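Local coordinates for protein putative histidinol-phosphate aminotransferase (Burkholderia pseudomallei, PDB 3P1T) that probably transfers the amino group of L-histidinol phosphate to 2-oxoglutarate with the help of pyridoxal 5'-phosphate, a step of histidine biosynthesis, at residues E79-D82 / R83-E87; T172-D175 / Y176-F179. All coordinates share one frame; numbering follows the deposited sequence.

Interaction 1 (E79-D82 / R83-E87)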
loop_
_atom_site.group_PDB
_atom_site.type_symbol
_atom_site.label_atom_id
_atom_site.label_comp_id
_atom_site.label_asym_id
_atom_site.label_seq_id
_atom_site.Cartn_x
_atom_site.Cartn_y
_atom_site.Cartn_z
ATOM N N GLU A 79 1.254 7.138 -4.859
ATOM C CA GLU A 79 2.299 7.229 -3.825
ATOM C C GLU A 79 3.484 8.038 -4.331
ATOM O O GLU A 79 4.022 8.861 -3.601
ATOM C CB GLU A 79 2.786 5.853 -3.347
ATOM C CG GLU A 79 3.956 5.985 -2.376
ATOM C CD GLU A 79 4.440 4.771 -1.617
ATOM O OE1 GLU A 79 4.038 3.636 -1.958
ATOM O OE2 GLU A 79 5.226 4.966 -0.665
ATOM N N CYS A 80 3.885 7.781 -5.575
ATOM C CA CYS A 80 4.982 8.448 -6.249
ATOM C C CYS A 80 4.801 9.985 -6.193
ATOM O O CYS A 80 5.702 10.693 -5.728
ATOM C CB CYS A 80 5.066 7.950 -7.688
ATOM S SG CYS A 80 6.312 8.798 -8.693
ATOM N N PHE A 81 3.619 10.485 -6.638
ATOM C CA PHE A 81 3.310 11.909 -6.685
ATOM C C PHE A 81 3.306 12.504 -5.281
ATOM O O PHE A 81 3.830 13.599 -5.094
ATOM C CB PHE A 81 1.954 12.170 -7.386
ATOM C CG PHE A 81 1.716 13.629 -7.701
ATOM C CD1 PHE A 81 1.192 14.492 -6.735
ATOM C CD2 PHE A 81 2.053 14.151 -8.947
ATOM C CE1 PHE A 81 1.049 15.847 -6.998
ATOM C CE2 PHE A 81 1.893 15.501 -9.212
ATOM C CZ PHE A 81 1.400 16.341 -8.231
ATOM N N ASP A 82 2.713 11.803 -4.309
ATOM C CA ASP A 82 2.608 12.272 -2.919
ATOM C C ASP A 82 3.961 12.402 -2.247
ATOM O O ASP A 82 4.233 13.446 -1.656
ATOM C CB ASP A 82 1.727 11.347 -2.061
ATOM C CG ASP A 82 0.227 11.504 -2.240
ATOM O OD1 ASP A 82 -0.189 12.270 -3.128
ATOM O OD2 ASP A 82 -0.529 10.911 -1.448
ATOM N N ARG A 83 4.814 11.370 -2.335
ATOM C CA ARG A 83 6.103 11.405 -1.651
ATOM C C ARG A 83 7.039 12.443 -2.307
ATOM O O ARG A 83 7.769 13.106 -1.579
ATOM C CB ARG A 83 6.744 10.014 -1.599
ATOM C CG ARG A 83 5.836 9.040 -0.857
ATOM C CD ARG A 83 6.520 8.247 0.228
ATOM N NE ARG A 83 5.577 7.366 0.916
ATOM C CZ ARG A 83 4.882 7.715 1.995
ATOM N NH1 ARG A 83 5.020 8.924 2.523
ATOM N NH2 ARG A 83 4.055 6.857 2.562
ATOM N N ILE A 84 6.949 12.660 -3.641
ATOM C CA ILE A 84 7.760 13.667 -4.322
ATOM C C ILE A 84 7.272 15.059 -3.911
ATOM O O ILE A 84 8.090 15.897 -3.517
ATOM C CB ILE A 84 7.778 13.499 -5.876
ATOM C CG1 ILE A 84 8.558 12.242 -6.278
ATOM C CG2 ILE A 84 8.398 14.735 -6.567
ATOM C CD1 ILE A 84 8.514 11.927 -7.777
ATOM N N SER A 85 5.948 15.306 -4.000
ATOM C CA SER A 85 5.365 16.617 -3.690
ATOM C C SER A 85 5.613 16.998 -2.210
ATOM O O SER A 85 5.834 18.171 -1.942
ATOM C CB SER A 85 3.874 16.662 -4.025
ATOM O OG SER A 85 3.065 15.843 -3.198
ATOM N N ALA A 86 5.639 16.028 -1.275
ATOM C CA ALA A 86 5.925 16.287 0.146
ATOM C C ALA A 86 7.366 16.848 0.351
ATOM O O ALA A 86 7.618 17.531 1.346
ATOM C CB ALA A 86 5.744 15.018 0.964
ATOM N N GLU A 87 8.281 16.597 -0.598
ATOM C CA GLU A 87 9.663 17.074 -0.523
ATOM C C GLU A 87 9.836 18.428 -1.213
ATOM O O GLU A 87 10.847 19.086 -0.972
ATOM C CB GLU A 87 10.637 16.043 -1.157
ATOM C CG GLU A 87 10.643 14.672 -0.488
ATOM C CD GLU A 87 10.883 14.651 1.010
ATOM O OE1 GLU A 87 11.855 15.288 1.485
ATOM O OE2 GLU A 87 10.080 14.000 1.716
HETATM O O HOH W 1 4.389 4.073 1.988
#
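Arg83 reaches back one helical turn to Glu79, and its NE donates to Glu79 OE2 at 2.9 Å in a salt bridge. The oxygen is approached on its anti side, 19° out of the carboxylate plane, whereas it lies almost in the plane of the guanidinium; the two flat groups are turned 76° against each other, and Arg83 takes OE2 through NE. The meeting depends on both chains: Glu79 runs extended, while the first torsion of Arg83 puts its CG against Glu79 O at 3.3 Å and a bend at chi2 then swings CD and NE toward Glu79 OE2. A water bridges Glu79 OE2 and Arg83 NH2, and Gln224 also donates to OE2. The other oxygen, OE1, is held by the backbone N of Arg75 and by Asn228, leaving the carboxylate little freedom to rotate. Beneath the side chains, Arg83 N donates to Glu79 O, the i to i+4 bond of an alpha helix, here helix 76-87 of the pyridoxal-phosphate transferase fold. Ile84 repeats the backbone pattern with Cys80 O, and its CD1 rests on Cys80 SG at 3.9 Å on the buried flank, where both side chains touch Leu210 of strand 208-211. At Ser85 the backbone N bonds to Phe81 O at 2.9 Å. With chi1 at 68° the hydroxyl turns back along the helix, and OG lies 3.0 Å from Phe81 O and 3.1 Å from Asp82 O. Ser85 CB comes obliquely to CE1 of the Phe81 ring at 4.2 Å. Ala86 N donates to Asp82 O, while the Asp82 carboxylate turns outward to Arg106 of its own chain in a salt bridge and to Trp225 of the second subunit in a hydrogen bond.

Interaction 2 (T172-D175 / Y176-F179)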
loop_
_atom_site.group_PDB
_atom_site.type_symbol
_atom_site.label_atom_id
_atom_site.label_comp_id
_atom_site.label_asym_id
_atom_site.label_seq_id
_atom_site.Cartn_x
_atom_site.Cartn_y
_atom_site.Cartn_z
ATOM N N THR A 172 4.730 5.333 -17.772
ATOM C CA THR A 172 3.782 4.216 -17.649
ATOM C C THR A 172 3.613 3.473 -18.991
ATOM O O THR A 172 3.544 2.231 -19.000
ATOM C CB THR A 172 2.412 4.725 -17.140
ATOM O OG1 THR A 172 2.541 5.134 -15.783
ATOM C CG2 THR A 172 1.305 3.674 -17.216
ATOM N N TYR A 173 3.561 4.214 -20.111
ATOM C CA TYR A 173 3.285 3.578 -21.401
ATOM C C TYR A 173 4.533 3.420 -22.293
ATOM O O TYR A 173 4.370 3.083 -23.462
ATOM C CB TYR A 173 2.197 4.390 -22.154
ATOM C CG TYR A 173 0.864 4.351 -21.430
ATOM C CD1 TYR A 173 0.043 3.224 -21.493
ATOM C CD2 TYR A 173 0.483 5.383 -20.580
ATOM C CE1 TYR A 173 -1.128 3.136 -20.736
ATOM C CE2 TYR A 173 -0.708 5.324 -19.855
ATOM C CZ TYR A 173 -1.507 4.197 -19.931
ATOM O OH TYR A 173 -2.687 4.143 -19.228
ATOM N N VAL A 174 5.755 3.583 -21.751
ATOM C CA VAL A 174 7.007 3.509 -22.524
ATOM C C VAL A 174 7.195 2.132 -23.235
ATOM O O VAL A 174 7.808 2.102 -24.299
ATOM C CB VAL A 174 8.250 3.815 -21.646
ATOM C CG1 VAL A 174 8.553 2.675 -20.667
ATOM C CG2 VAL A 174 9.476 4.133 -22.500
ATOM N N ASP A 175 6.677 1.020 -22.681
ATOM C CA ASP A 175 6.893 -0.303 -23.285
ATOM C C ASP A 175 6.186 -0.473 -24.680
ATOM O O ASP A 175 6.554 -1.373 -25.444
ATOM C CB ASP A 175 6.455 -1.414 -22.328
ATOM C CG ASP A 175 7.544 -1.887 -21.356
ATOM O OD1 ASP A 175 8.681 -1.326 -21.398
ATOM O OD2 ASP A 175 7.288 -2.859 -20.604
ATOM N N TYR A 176 5.262 0.424 -25.033
ATOM C CA TYR A 176 4.605 0.388 -26.334
ATOM C C TYR A 176 5.169 1.483 -27.250
ATOM O O TYR A 176 4.616 1.722 -28.335
ATOM C CB TYR A 176 3.087 0.562 -26.161
ATOM C CG TYR A 176 2.489 -0.406 -25.164
ATOM C CD1 TYR A 176 2.337 -1.759 -25.477
ATOM C CD2 TYR A 176 2.101 0.020 -23.899
ATOM C CE1 TYR A 176 1.801 -2.656 -24.552
ATOM C CE2 TYR A 176 1.575 -0.867 -22.968
ATOM C CZ TYR A 176 1.415 -2.200 -23.300
ATOM O OH TYR A 176 0.871 -3.050 -22.371
ATOM N N SER A 177 6.253 2.164 -26.812
ATOM C CA SER A 177 6.813 3.279 -27.560
ATOM C C SER A 177 7.953 2.857 -28.521
ATOM O O SER A 177 8.273 1.664 -28.691
ATOM C CB SER A 177 7.323 4.354 -26.613
ATOM O OG SER A 177 8.538 3.954 -26.001
ATOM N N SER A 178 8.521 3.881 -29.186
ATOM C CA SER A 178 9.606 3.797 -30.160
ATOM C C SER A 178 10.940 4.158 -29.508
ATOM O O SER A 178 11.972 4.119 -30.175
ATOM C CB SER A 178 9.322 4.739 -31.331
ATOM O OG SER A 178 7.999 4.601 -31.820
ATOM N N PHE A 179 10.922 4.517 -28.211
ATOM C CA PHE A 179 12.117 4.958 -27.498
ATOM C C PHE A 179 12.418 4.050 -26.277
ATOM O O PHE A 179 12.946 4.521 -25.273
ATOM C CB PHE A 179 11.979 6.441 -27.076
ATOM C CG PHE A 179 10.752 6.855 -26.283
ATOM C CD1 PHE A 179 10.771 6.855 -24.890
ATOM C CD2 PHE A 179 9.618 7.343 -26.925
ATOM C CE1 PHE A 179 9.664 7.289 -24.157
ATOM C CE2 PHE A 179 8.508 7.767 -26.187
ATOM C CZ PHE A 179 8.540 7.734 -24.810
HETATM O O HOH W 2 7.335 -1.045 -28.077
#
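Val174 O is the hub of the tight part of this turn, gripped by two donors from Ser177. The hydroxyl OG donates at 2.6 Å, in the carbonyl plane and on a lone pair, while Ser177 N comes from above that plane, 61° out of it, at 3.0 Å. Chi1 of Ser177 (75°) sets OG between its backbone N and carbonyl carbon, where it can also accept from Phe179 N at 3.3 Å. Ser177 OG lies 3.5 Å above the plane of the Phe179 ring, over its centre. Val174 CG2 crosses to ring atom CE1 of Phe179, 3.6 Å away and at a slant. Tyr176 N bonds to Tyr173 O at 3.2 Å, and the Tyr176 ring lies obliquely against the backbone before its hydroxyl goes on to His250. The looser side is that of the carbonyls Asp175 O and Ser177 O, which a water joins by donating to both, and beyond them comes the exposed Ser178. Asp175 turns its carboxylate away from the turn, to Ser199 and Arg247. The short 3-10 turn thus runs directly into an ST turn at Ser177, within the loop that follows strand 166-170 of the large sheet.

How the interactions relate
Interactions 1 and 2 are both local contacts over three to five residues, with regular i to i+4 bonds in the first and a 3-10 turn passing into an ST turn in the second. They lie in series along the chain, with centres 23 Å apart and nearest atoms about 9 Å apart, and do not touch. Interaction 1 is peripheral, about 17 Å from the centre of the chain to its own centre, and faces the second subunit. Interaction 2 is more central, about 9 Å by the same measure. Interaction 2 adjoins a bound ligand: the side chain of Tyr173 is about 3 Å from a tartrate, probably from the crystallisation liquor. Tyr173 also touches Lys198, probably the cofactor lysine of the aminotransferase signature, which would place interaction 2 beside the active site.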